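Side-chain contacts in uncharacterized protein (Pseudomonas aeruginosa, PDB 4O5P), which is a phospholipase effector of the type VI secretion system, thought to be delivered into target cells to attack membrane phospholipids: residues K63-T68 against F158-K163; V184-G189 against L810-V815; R215-Q218 against K223-I226; A496-V501 against Q574-A579; I750-P755 against I759-V764. One frame throughout, in Å; residues are numbered along the deposited sequence.

Interactions 1 and 3 lie side by side at the mixed central sheet, their centres about 12 Å apart. Both reach neighbouring parallel strands 62-71 and 225-236. Interaction 1 is partly buried and mixes apolar contact with water and lysine ends. Interaction 3 is at the surface and rests on an arginine holding a carbonyl. Interactions 2 and 5 form a second neighbouring pair, with centres about 16 Å apart, meeting where Gln812 touches Asp754. Interaction 2 is a small surface touch with no hydrogen bond across it, whereas interaction 5 is a backbone bridge with partly buried side chains. Interaction 4 stands apart from the others and is apolar throughout.

Interaction 1. Residues K63-T68 against F158-K163; sequences KAIHIT and FYTLLK
Lys63 opens the contact on strand 62-71 and reaches across to Thr160, in the last turn of helix 139-162. Its CG sits between the backbone N and the carbonyl carbon (chi1 64°), and the chain then runs out straight. This carries CE to 3.8 Å from Thr160 CG2, the two side chains meeting tip to tip. Lys63 NZ donates to a water at 3.1 Å, and it also bonds Ser108 O. The same water donates to Thr160 OG1, also at 3.1 Å. Thr160 OG1 gives its own proton to Ala156 O one turn back, which fits its acceptor role toward the water.

Ile65, two residues on, points the same way from the strand. Its CD1 meets the end of Thr160 head on, 3.5 Å from OG1 and 3.8 Å from CG2. Thr160 is therefore the one helix residue touched by both strand side chains. Ile226 of the adjacent strand 225-236 also packs on this threonine. The arrangement is that of a helix laid over parallel strands of the central sheet, as in the alpha/beta-hydrolase clan to which the catalytic domain belongs.

Lys163 follows the helix with positive phi (60°). Its chain bends back at chi2, and NZ makes a weak bond to Thr160 O. Lys63 NZ and Lys163 NZ lie 4.1 Å apart. The like charges are probably eased by Ser108 O and the water at Lys63 NZ, and by the weak bond at Lys163 NZ. The contact thus pairs apolar packing at Ile65 and the Thr160 methyl with a hydrated, positively charged end at the two lysines.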
# COMPACT_ATOMS: atom_id res chain seq x y z
N LYS A 63 -31.50 -11.35 10.33
CA LYS A 63 -30.10 -11.58 9.94
C LYS A 63 -29.28 -10.29 9.96
O LYS A 63 -29.78 -9.23 9.60
CB LYS A 63 -30.02 -12.25 8.56
CG LYS A 63 -30.55 -11.40 7.41
CD LYS A 63 -30.52 -12.15 6.08
CE LYS A 63 -30.92 -11.22 4.94
NZ LYS A 63 -31.24 -11.92 3.67
N ALA A 64 -28.02 -10.39 10.38
CA ALA A 64 -27.11 -9.27 10.17
C ALA A 64 -26.52 -9.42 8.78
O ALA A 64 -26.55 -10.51 8.20
CB ALA A 64 -26.03 -9.27 11.22
N ILE A 65 -26.01 -8.32 8.24
CA ILE A 65 -25.30 -8.40 6.97
C ILE A 65 -23.81 -8.36 7.27
O ILE A 65 -23.33 -7.41 7.88
CB ILE A 65 -25.70 -7.25 6.02
CG1 ILE A 65 -27.23 -7.19 5.92
CG2 ILE A 65 -25.07 -7.42 4.63
CD1 ILE A 65 -27.73 -6.11 5.02
N HIS A 66 -23.10 -9.41 6.88
CA HIS A 66 -21.67 -9.51 7.19
C HIS A 66 -20.91 -9.34 5.89
O HIS A 66 -21.15 -10.05 4.91
CB HIS A 66 -21.34 -10.86 7.84
CG HIS A 66 -21.92 -11.05 9.21
ND1 HIS A 66 -21.26 -10.68 10.36
CD2 HIS A 66 -23.09 -11.61 9.61
CE1 HIS A 66 -21.99 -10.99 11.41
NE2 HIS A 66 -23.11 -11.56 10.99
N ILE A 67 -19.99 -8.37 5.87
CA ILE A 67 -19.32 -7.99 4.63
C ILE A 67 -17.81 -7.98 4.78
O ILE A 67 -17.27 -7.24 5.60
CB ILE A 67 -19.74 -6.58 4.18
CG1 ILE A 67 -21.26 -6.48 4.00
CG2 ILE A 67 -19.00 -6.20 2.90
CD1 ILE A 67 -21.76 -5.05 3.96
N THR A 68 -17.13 -8.78 3.97
CA THR A 68 -15.67 -8.71 3.86
C THR A 68 -15.26 -7.90 2.62
O THR A 68 -15.78 -8.15 1.52
CB THR A 68 -15.06 -10.11 3.78
OG1 THR A 68 -15.47 -10.89 4.91
CG2 THR A 68 -13.54 -10.03 3.75
N PHE A 158 -28.53 -3.46 -1.14
CA PHE A 158 -29.41 -3.48 -2.30
C PHE A 158 -29.79 -4.90 -2.66
O PHE A 158 -30.96 -5.18 -2.93
CB PHE A 158 -28.67 -2.84 -3.48
CG PHE A 158 -29.54 -2.50 -4.66
CD1 PHE A 158 -30.31 -1.35 -4.65
CD2 PHE A 158 -29.53 -3.30 -5.80
CE1 PHE A 158 -31.10 -1.02 -5.74
CE2 PHE A 158 -30.32 -2.98 -6.90
CZ PHE A 158 -31.11 -1.83 -6.87
N TYR A 159 -28.82 -5.81 -2.64
CA TYR A 159 -29.12 -7.21 -2.92
C TYR A 159 -29.91 -7.82 -1.78
O TYR A 159 -30.81 -8.63 -2.00
CB TYR A 159 -27.86 -8.04 -3.15
CG TYR A 159 -28.15 -9.46 -3.61
CD1 TYR A 159 -28.38 -10.49 -2.69
CD2 TYR A 159 -28.19 -9.78 -4.96
CE1 TYR A 159 -28.64 -11.78 -3.11
CE2 TYR A 159 -28.45 -11.05 -5.39
CZ TYR A 159 -28.68 -12.05 -4.47
OH TYR A 159 -28.94 -13.33 -4.90
N THR A 160 -29.55 -7.43 -0.56
CA THR A 160 -30.24 -7.97 0.60
C THR A 160 -31.74 -7.70 0.50
O THR A 160 -32.55 -8.60 0.71
CB THR A 160 -29.68 -7.40 1.91
OG1 THR A 160 -28.29 -7.78 2.03
CG2 THR A 160 -30.43 -7.97 3.09
N LEU A 161 -32.10 -6.47 0.13
CA LEU A 161 -33.51 -6.06 0.11
C LEU A 161 -34.24 -6.38 -1.20
O LEU A 161 -35.38 -6.84 -1.17
CB LEU A 161 -33.61 -4.56 0.41
CG LEU A 161 -33.05 -4.15 1.77
CD1 LEU A 161 -32.95 -2.64 1.94
CD2 LEU A 161 -33.90 -4.73 2.88
N LEU A 162 -33.59 -6.15 -2.33
CA LEU A 162 -34.27 -6.22 -3.62
C LEU A 162 -33.89 -7.39 -4.52
O LEU A 162 -34.43 -7.52 -5.63
CB LEU A 162 -34.06 -4.91 -4.38
CG LEU A 162 -34.91 -3.74 -3.90
CD1 LEU A 162 -34.09 -2.45 -3.87
CD2 LEU A 162 -36.13 -3.59 -4.80
N LYS A 163 -32.95 -8.23 -4.07
CA LYS A 163 -32.53 -9.41 -4.82
C LYS A 163 -31.96 -9.12 -6.22
O LYS A 163 -32.02 -9.96 -7.12
CB LYS A 163 -33.67 -10.43 -4.92
CG LYS A 163 -34.28 -10.79 -3.57
CD LYS A 163 -33.21 -11.21 -2.55
CE LYS A 163 -33.84 -11.48 -1.18
NZ LYS A 163 -32.82 -11.83 -0.14
O HOH W 1 -28.69 -10.90 2.17

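Interaction 2. Residues V184-G189 against L810-V815; sequences VSTLTG and LAQQTV
The helix that sets Gln812 and Gln813 against Thr186 has one carbonyl gripped twice: Leu810 O takes Thr814 N and Thr814 OG1. Thr814 N and Thr814 OG1 each lie 3.0 Å from Leu810 O. The two donors come from opposite faces of the carbonyl plane, and OG1 is tilted 35° from that plane. This is the last turn of helix 803-814, close to the end of the modelled chain.

The partner is the turn of a two-stranded hairpin made by 184-185 and 189-190. The turn contains a classic beta bulge, in which Thr188 and Gly189 both face Ser185. Backbone bonds run both ways between Ser185 and Gly189. The side chains of Ser185 and Thr188 add a bond of 2.7 Å between OG and OG1, in which either hydroxyl could donate. This bond ties the turn together well away from the helix.

Thr186, at the near side, makes the touch. Its CG2 lies beside the backbone N and OG1 takes the place between N and the carbonyl carbon (chi1 56°). The methyl and the hydroxyl thereby part between two neighbours on the helix. Thr186 OG1 comes to CG of Gln813, whose side chain passes it at about a right angle, 4.1 Å away. The backbone of Thr186 is tied to Ala796, and Leu795 beside it touches Gln812, so helix 795-798 touches both segments. Gln812 bends at chi2 and also packs on Asp754 and Leu756. Its near end is the closest point of all: Gln812 CB lies 3.5 Å from Thr186 CG2.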
# COMPACT_ATOMS: atom_id res chain seq x y z
N VAL A 184 -4.51 20.23 -12.81
CA VAL A 184 -3.96 21.57 -12.87
C VAL A 184 -4.18 22.08 -14.28
O VAL A 184 -3.83 21.40 -15.24
CB VAL A 184 -2.46 21.57 -12.57
CG1 VAL A 184 -1.93 22.99 -12.53
CG2 VAL A 184 -2.19 20.86 -11.24
N SER A 185 -4.78 23.26 -14.42
CA SER A 185 -4.98 23.86 -15.73
C SER A 185 -4.23 25.19 -15.85
O SER A 185 -4.15 25.96 -14.88
CB SER A 185 -6.46 24.07 -16.04
OG SER A 185 -6.93 25.29 -15.51
N THR A 186 -3.68 25.44 -17.03
CA THR A 186 -2.96 26.68 -17.34
C THR A 186 -3.82 27.91 -17.04
O THR A 186 -3.32 28.96 -16.66
CB THR A 186 -2.53 26.70 -18.82
OG1 THR A 186 -3.68 26.53 -19.66
CG2 THR A 186 -1.55 25.56 -19.09
N LEU A 187 -5.13 27.75 -17.19
CA LEU A 187 -6.06 28.86 -17.01
C LEU A 187 -6.44 29.17 -15.56
O LEU A 187 -6.53 30.34 -15.17
CB LEU A 187 -7.33 28.59 -17.81
CG LEU A 187 -8.22 29.79 -18.07
CD1 LEU A 187 -7.39 30.94 -18.61
CD2 LEU A 187 -9.34 29.40 -19.05
N THR A 188 -6.69 28.13 -14.77
CA THR A 188 -7.24 28.31 -13.43
C THR A 188 -6.38 27.72 -12.30
O THR A 188 -6.69 27.91 -11.12
CB THR A 188 -8.67 27.72 -13.31
OG1 THR A 188 -8.71 26.41 -13.89
CG2 THR A 188 -9.69 28.62 -14.02
N GLY A 189 -5.33 26.98 -12.65
CA GLY A 189 -4.47 26.36 -11.64
C GLY A 189 -5.06 25.08 -11.07
O GLY A 189 -5.53 24.22 -11.83
N LEU A 810 2.25 28.67 -24.12
CA LEU A 810 1.93 28.13 -25.43
C LEU A 810 2.17 26.61 -25.46
O LEU A 810 1.29 25.83 -25.89
CB LEU A 810 2.79 28.83 -26.50
CG LEU A 810 2.69 28.26 -27.90
CD1 LEU A 810 1.25 28.36 -28.37
CD2 LEU A 810 3.63 28.99 -28.84
N ALA A 811 3.33 26.19 -24.95
CA ALA A 811 3.64 24.75 -24.91
C ALA A 811 2.65 23.96 -24.05
O ALA A 811 2.10 22.94 -24.49
CB ALA A 811 5.06 24.53 -24.41
N GLN A 812 2.44 24.43 -22.83
CA GLN A 812 1.49 23.81 -21.90
C GLN A 812 0.08 23.73 -22.49
O GLN A 812 -0.60 22.71 -22.35
CB GLN A 812 1.47 24.60 -20.59
CG GLN A 812 2.69 24.41 -19.71
CD GLN A 812 2.79 22.99 -19.17
OE1 GLN A 812 1.93 22.52 -18.42
NE2 GLN A 812 3.85 22.29 -19.56
N GLN A 813 -0.36 24.82 -23.12
CA GLN A 813 -1.68 24.89 -23.76
C GLN A 813 -1.82 23.86 -24.86
O GLN A 813 -2.91 23.30 -25.06
CB GLN A 813 -1.91 26.27 -24.39
CG GLN A 813 -2.57 27.31 -23.50
CD GLN A 813 -2.46 28.70 -24.10
OE1 GLN A 813 -1.78 28.91 -25.11
NE2 GLN A 813 -3.11 29.67 -23.46
N THR A 814 -0.75 23.65 -25.63
CA THR A 814 -0.82 22.70 -26.73
C THR A 814 -1.17 21.29 -26.23
O THR A 814 -2.06 20.64 -26.77
CB THR A 814 0.45 22.71 -27.60
OG1 THR A 814 0.61 24.02 -28.17
CG2 THR A 814 0.34 21.69 -28.73
N VAL A 815 -0.50 20.85 -25.17
CA VAL A 815 -0.87 19.60 -24.51
C VAL A 815 -2.29 19.65 -23.96
O VAL A 815 -3.12 18.79 -24.26
CB VAL A 815 0.09 19.27 -23.36
CG1 VAL A 815 -0.18 17.86 -22.83
CG2 VAL A 815 1.53 19.39 -23.81

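Interaction 3. Residues R215-Q218 against K223-I226; sequences RQRQ and KPHI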
# COMPACT_ATOMS: atom_id res chain seq x y z
N ARG A 215 -37.73 0.81 6.18
CA ARG A 215 -38.92 1.30 6.83
C ARG A 215 -40.15 0.46 6.45
O ARG A 215 -40.90 0.03 7.32
CB ARG A 215 -39.15 2.76 6.47
CG ARG A 215 -40.39 3.36 7.12
CD ARG A 215 -40.62 4.78 6.63
NE ARG A 215 -40.73 5.71 7.75
CZ ARG A 215 -40.04 6.84 7.86
NH1 ARG A 215 -39.19 7.20 6.91
NH2 ARG A 215 -40.21 7.62 8.93
N GLN A 216 -40.35 0.22 5.16
CA GLN A 216 -41.53 -0.54 4.71
C GLN A 216 -41.56 -1.92 5.37
O GLN A 216 -42.61 -2.37 5.86
CB GLN A 216 -41.53 -0.69 3.19
CG GLN A 216 -41.85 0.58 2.40
CD GLN A 216 -41.60 0.40 0.92
OE1 GLN A 216 -41.72 -0.70 0.38
NE2 GLN A 216 -41.21 1.48 0.25
N ARG A 217 -40.40 -2.58 5.38
CA ARG A 217 -40.30 -3.95 5.86
C ARG A 217 -40.54 -4.02 7.33
O ARG A 217 -41.13 -4.98 7.82
CB ARG A 217 -38.91 -4.53 5.55
CG ARG A 217 -38.58 -4.57 4.08
CD ARG A 217 -37.20 -5.14 3.86
NE ARG A 217 -37.18 -6.60 3.95
CZ ARG A 217 -36.70 -7.26 4.99
NH1 ARG A 217 -36.20 -6.60 6.03
NH2 ARG A 217 -36.70 -8.59 5.00
N GLN A 218 -40.08 -2.99 8.05
CA GLN A 218 -40.25 -2.93 9.49
C GLN A 218 -41.72 -2.66 9.86
O GLN A 218 -42.27 -3.29 10.76
CB GLN A 218 -39.32 -1.86 10.09
CG GLN A 218 -39.60 -1.51 11.55
CD GLN A 218 -38.93 -2.46 12.53
OE1 GLN A 218 -39.39 -3.58 12.75
NE2 GLN A 218 -37.80 -2.02 13.10
N LYS A 223 -40.32 -10.52 7.07
CA LYS A 223 -39.12 -11.21 7.54
C LYS A 223 -38.25 -11.59 6.34
O LYS A 223 -38.77 -11.87 5.27
CB LYS A 223 -39.50 -12.42 8.39
CG LYS A 223 -40.28 -12.06 9.67
CD LYS A 223 -40.70 -13.31 10.48
CE LYS A 223 -41.78 -14.15 9.78
NZ LYS A 223 -43.18 -13.80 10.19
N PRO A 224 -36.92 -11.60 6.51
CA PRO A 224 -36.14 -11.41 7.74
C PRO A 224 -36.00 -9.95 8.17
O PRO A 224 -35.92 -9.07 7.30
CB PRO A 224 -34.75 -11.96 7.36
CG PRO A 224 -34.88 -12.50 5.92
CD PRO A 224 -36.04 -11.79 5.34
N HIS A 225 -35.99 -9.68 9.47
CA HIS A 225 -35.67 -8.34 9.97
C HIS A 225 -34.17 -8.07 9.80
O HIS A 225 -33.35 -8.75 10.41
CB HIS A 225 -36.04 -8.19 11.45
CG HIS A 225 -37.50 -8.04 11.72
ND1 HIS A 225 -38.47 -8.68 10.97
CD2 HIS A 225 -38.17 -7.34 12.67
CE1 HIS A 225 -39.67 -8.38 11.45
NE2 HIS A 225 -39.51 -7.56 12.48
N ILE A 226 -33.83 -7.08 8.97
CA ILE A 226 -32.43 -6.71 8.77
C ILE A 226 -31.90 -5.90 9.95
O ILE A 226 -32.42 -4.83 10.25
CB ILE A 226 -32.24 -5.91 7.46
CG1 ILE A 226 -32.84 -6.68 6.28
CG2 ILE A 226 -30.77 -5.63 7.21
CD1 ILE A 226 -32.37 -8.11 6.20
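Arg217 turns the end of its guanidinium group onto Pro224 O. Arg217 NH1 donates to Pro224 O at 2.8 Å. It lies nearly in line with the C=O and within 6° of the guanidinium plane, but the bond is bent at the hydrogen (131°). NH2 also comes to the oxygen, but its modelled distance is too short to be trusted in detail. The motif is a short helix-to-strand connection in an alpha/beta fold: helix 195-219 ends, a short turn follows, and strand 225-236 begins.

A bend at chi3 swings the guanidinium toward the strand. The peptide before Pro224 is cis, and the proline ring comes close too, with CD 3.3 Å from Arg217 NH2. Ile226 lies obliquely to the guanidinium, its CG1 3.4 Å from Arg217 NH1.

Further out, Leu161 of helix 139-162 packs on both Arg217 and Ile226. The His225 ring meets the ring of Phe41, while the His225 backbone bonds to Cys61 and Lys63. Gln218 bends at chi2 toward that histidine ring, the amide and ring planes 82° apart. Gln218 OE1 ends 4.0 Å from both CD2 and NE2 of His225.

Interaction 4. Residues A496-V501 against Q574-A579; sequences AFFANV and QLLGAA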
# COMPACT_ATOMS: atom_id res chain seq x y z
N ALA A 496 25.95 -19.68 -1.65
CA ALA A 496 25.10 -20.86 -1.83
C ALA A 496 23.73 -20.50 -2.37
O ALA A 496 23.28 -21.09 -3.35
CB ALA A 496 24.97 -21.64 -0.52
N PHE A 497 23.07 -19.54 -1.74
CA PHE A 497 21.67 -19.27 -2.10
C PHE A 497 21.52 -18.75 -3.54
O PHE A 497 20.54 -19.07 -4.24
CB PHE A 497 20.97 -18.36 -1.07
CG PHE A 497 21.08 -16.88 -1.36
CD1 PHE A 497 22.18 -16.16 -0.94
CD2 PHE A 497 20.06 -16.21 -2.03
CE1 PHE A 497 22.28 -14.82 -1.19
CE2 PHE A 497 20.15 -14.86 -2.29
CZ PHE A 497 21.26 -14.16 -1.87
N PHE A 498 22.52 -17.99 -3.99
CA PHE A 498 22.46 -17.38 -5.30
C PHE A 498 22.41 -18.42 -6.41
O PHE A 498 21.92 -18.15 -7.50
CB PHE A 498 23.63 -16.43 -5.51
CG PHE A 498 23.56 -15.69 -6.81
CD1 PHE A 498 22.74 -14.57 -6.93
CD2 PHE A 498 24.28 -16.12 -7.92
CE1 PHE A 498 22.64 -13.89 -8.14
CE2 PHE A 498 24.17 -15.45 -9.14
CZ PHE A 498 23.35 -14.32 -9.23
N ALA A 499 22.93 -19.61 -6.13
CA ALA A 499 22.97 -20.66 -7.13
C ALA A 499 21.56 -21.13 -7.46
O ALA A 499 21.33 -21.68 -8.53
CB ALA A 499 23.84 -21.82 -6.69
N ASN A 500 20.61 -20.90 -6.55
CA ASN A 500 19.24 -21.35 -6.79
C ASN A 500 18.29 -20.25 -7.22
O ASN A 500 17.06 -20.43 -7.26
CB ASN A 500 18.69 -22.12 -5.59
CG ASN A 500 19.45 -23.41 -5.33
OD1 ASN A 500 19.97 -24.04 -6.26
ND2 ASN A 500 19.53 -23.80 -4.07
N VAL A 501 18.85 -19.09 -7.54
CA VAL A 501 18.08 -18.06 -8.20
C VAL A 501 17.85 -18.54 -9.62
O VAL A 501 18.80 -18.91 -10.30
CB VAL A 501 18.86 -16.73 -8.25
CG1 VAL A 501 18.11 -15.70 -9.09
CG2 VAL A 501 19.13 -16.22 -6.83
N GLN A 574 19.62 -8.46 -11.47
CA GLN A 574 19.17 -7.48 -10.48
C GLN A 574 19.80 -7.70 -9.11
O GLN A 574 20.24 -6.75 -8.47
CB GLN A 574 17.65 -7.47 -10.40
CG GLN A 574 17.00 -6.88 -11.64
CD GLN A 574 15.49 -7.04 -11.67
OE1 GLN A 574 14.91 -7.76 -10.84
NE2 GLN A 574 14.85 -6.39 -12.63
N LEU A 575 19.86 -8.95 -8.67
CA LEU A 575 20.53 -9.24 -7.40
C LEU A 575 22.03 -8.93 -7.46
O LEU A 575 22.56 -8.29 -6.56
CB LEU A 575 20.27 -10.67 -6.91
CG LEU A 575 18.87 -10.98 -6.42
CD1 LEU A 575 18.69 -12.47 -6.25
CD2 LEU A 575 18.57 -10.27 -5.10
N LEU A 576 22.70 -9.34 -8.54
CA LEU A 576 24.11 -8.96 -8.73
C LEU A 576 24.35 -7.44 -8.78
O LEU A 576 25.31 -6.93 -8.19
CB LEU A 576 24.69 -9.62 -9.99
CG LEU A 576 24.86 -11.14 -9.98
CD1 LEU A 576 25.40 -11.60 -11.33
CD2 LEU A 576 25.81 -11.56 -8.86
N GLY A 577 23.46 -6.71 -9.45
CA GLY A 577 23.56 -5.26 -9.51
C GLY A 577 23.42 -4.63 -8.14
O GLY A 577 24.25 -3.81 -7.73
N ALA A 578 22.36 -5.01 -7.43
CA ALA A 578 22.13 -4.56 -6.06
C ALA A 578 23.31 -4.87 -5.14
O ALA A 578 23.71 -4.04 -4.34
CB ALA A 578 20.86 -5.21 -5.51
N ALA A 579 23.85 -6.08 -5.25
CA ALA A 579 25.00 -6.47 -4.46
C ALA A 579 26.22 -5.61 -4.76
O ALA A 579 26.96 -5.24 -3.84
CB ALA A 579 25.32 -7.94 -4.66
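Phe498 and Val501 press on two successive residues of helix 571-587, Leu575 and Leu576. The buried side is formed by Val501 and Leu575. Val501 CG2 lies 3.8 Å from Leu575 CD1, and the two side chains meet at a slant. Val501 also rests on Asp571 and Gln572, so it touches this helix over about a turn.

Phe498 spans the two sides. With CG anti to the backbone N (chi1 -175°), the ring reaches toward the helix. The ring edge meets Leu575, where CE1 is 4.2 Å from CB. The ring end meets Leu576 more closely, with CZ 3.6 Å from CG and 3.7 Å from CD2. The two side chains cross at about a right angle, and Leu576 CG comes in obliquely to the ring, over neither its face nor its edge.

Leu576 is itself exposed, so this is the solvent side of the contact. The closest touch is thus with the exposed leucine, while Phe498 and the buried Leu575 are more widely spaced. No hydrogen bond links the two segments. The arrangement is a loop packed through an aromatic and a valine on one face of a helix, within the Tle1-like C-terminal family region.

Interaction 5. Residues I750-P755 against I759-V764; sequences ISAFDP and IALPMV
Phe753 and Ala760 form a single antiparallel bridge, a non-hydrogen-bonded pair with their CA atoms 4.3 Å apart and the chains running 142° apart, flanked by backbone bonds from Leu761 N to Ala752 O (2.9 Å) and from Asp754 N to Ile759 O (2.9 Å).

Ala752 CB meets the selenium of Met763, a selenomethionine, at 3.7 Å. Bends at chi2 and chi3 fold that side chain back over the strand, and its CE comes to Ile750 O. Leu761 reaches toward the strand, its CD1 3.7 Å from Phe753 C. A water extends the pairing by taking Ala752 N at 2.8 Å and giving to Leu761 O.

Strand 749-753 is the outer strand of a three-stranded antiparallel sheet with 596-604 and 715-723. The segment 759-764 doubles back along its outer edge like the return arm of a hairpin. Ala752 also packs on Val716 and Leu718 of the neighbouring strand. In the connecting turn the Asp754 carboxylate accepts weak bonds from Leu756 N and Thr757 N. Ile759 packs on Gln807 and Val808 of helix 803-814.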
# COMPACT_ATOMS: atom_id res chain seq x y z
N ILE A 750 16.96 25.55 -4.42
CA ILE A 750 16.11 24.99 -5.46
C ILE A 750 15.88 25.97 -6.60
O ILE A 750 15.58 27.16 -6.39
CB ILE A 750 14.75 24.54 -4.89
CG1 ILE A 750 14.96 23.70 -3.63
CG2 ILE A 750 13.98 23.78 -5.95
CD1 ILE A 750 13.70 23.43 -2.80
N SER A 751 16.03 25.47 -7.82
CA SER A 751 15.72 26.23 -9.02
C SER A 751 14.71 25.42 -9.80
O SER A 751 14.73 24.19 -9.79
CB SER A 751 16.98 26.48 -9.85
OG SER A 751 17.43 25.29 -10.45
N ALA A 752 13.79 26.11 -10.47
CA ALA A 752 12.71 25.41 -11.17
C ALA A 752 12.63 25.83 -12.62
O ALA A 752 12.94 26.98 -12.97
CB ALA A 752 11.37 25.67 -10.47
N PHE A 753 12.19 24.90 -13.47
CA PHE A 753 11.99 25.21 -14.88
C PHE A 753 10.80 24.45 -15.45
O PHE A 753 10.33 23.47 -14.87
CB PHE A 753 13.27 24.90 -15.67
CG PHE A 753 13.76 23.49 -15.51
CD1 PHE A 753 14.60 23.15 -14.46
CD2 PHE A 753 13.38 22.50 -16.40
CE1 PHE A 753 15.05 21.86 -14.30
CE2 PHE A 753 13.83 21.20 -16.26
CZ PHE A 753 14.65 20.88 -15.21
N ASP A 754 10.31 24.91 -16.59
CA ASP A 754 9.32 24.16 -17.35
C ASP A 754 10.03 23.03 -18.10
O ASP A 754 11.00 23.28 -18.82
CB ASP A 754 8.63 25.11 -18.34
CG ASP A 754 7.71 24.40 -19.29
OD1 ASP A 754 7.15 23.36 -18.91
OD2 ASP A 754 7.52 24.90 -20.43
N PRO A 755 9.56 21.78 -17.92
CA PRO A 755 10.20 20.63 -18.59
C PRO A 755 10.05 20.68 -20.12
O PRO A 755 10.93 20.22 -20.85
CB PRO A 755 9.41 19.43 -18.05
CG PRO A 755 8.83 19.89 -16.77
CD PRO A 755 8.53 21.34 -16.96
N ILE A 759 12.52 26.67 -19.96
CA ILE A 759 12.53 28.05 -19.45
C ILE A 759 12.46 28.11 -17.92
O ILE A 759 11.76 27.31 -17.29
CB ILE A 759 11.38 28.89 -20.10
CG1 ILE A 759 11.67 29.11 -21.59
CG2 ILE A 759 11.22 30.23 -19.43
CD1 ILE A 759 10.46 29.62 -22.38
N ALA A 760 13.21 29.03 -17.32
CA ALA A 760 13.25 29.17 -15.87
C ALA A 760 11.93 29.72 -15.30
O ALA A 760 11.37 30.68 -15.81
CB ALA A 760 14.43 30.06 -15.46
N LEU A 761 11.47 29.11 -14.21
CA LEU A 761 10.27 29.56 -13.52
C LEU A 761 10.61 30.53 -12.38
O LEU A 761 11.63 30.38 -11.71
CB LEU A 761 9.46 28.37 -13.00
CG LEU A 761 8.84 27.47 -14.07
CD1 LEU A 761 8.22 26.23 -13.45
CD2 LEU A 761 7.81 28.23 -14.89
N PRO A 762 9.74 31.52 -12.15
CA PRO A 762 9.92 32.47 -11.05
C PRO A 762 9.94 31.78 -9.68
O PRO A 762 9.09 30.94 -9.39
CB PRO A 762 8.67 33.36 -11.15
CG PRO A 762 7.66 32.51 -11.87
CD PRO A 762 8.45 31.71 -12.85
N MSE A 763 10.93 32.13 -8.85
CA MSE A 763 11.03 31.63 -7.49
C MSE A 763 10.73 32.78 -6.54
O MSE A 763 10.98 33.94 -6.85
CB MSE A 763 12.44 31.14 -7.17
CG MSE A 763 13.00 30.11 -8.13
SE MSE A 763 12.00 28.45 -8.10
CE MSE A 763 12.04 28.09 -6.18
N VAL A 764 10.19 32.45 -5.38
CA VAL A 764 9.98 33.43 -4.33
C VAL A 764 10.73 32.87 -3.14
O VAL A 764 11.03 31.68 -3.11
CB VAL A 764 8.48 33.56 -4.02
CG1 VAL A 764 8.23 34.71 -3.06
CG2 VAL A 764 7.69 33.78 -5.32
O HOH W 2 14.17 28.80 -10.94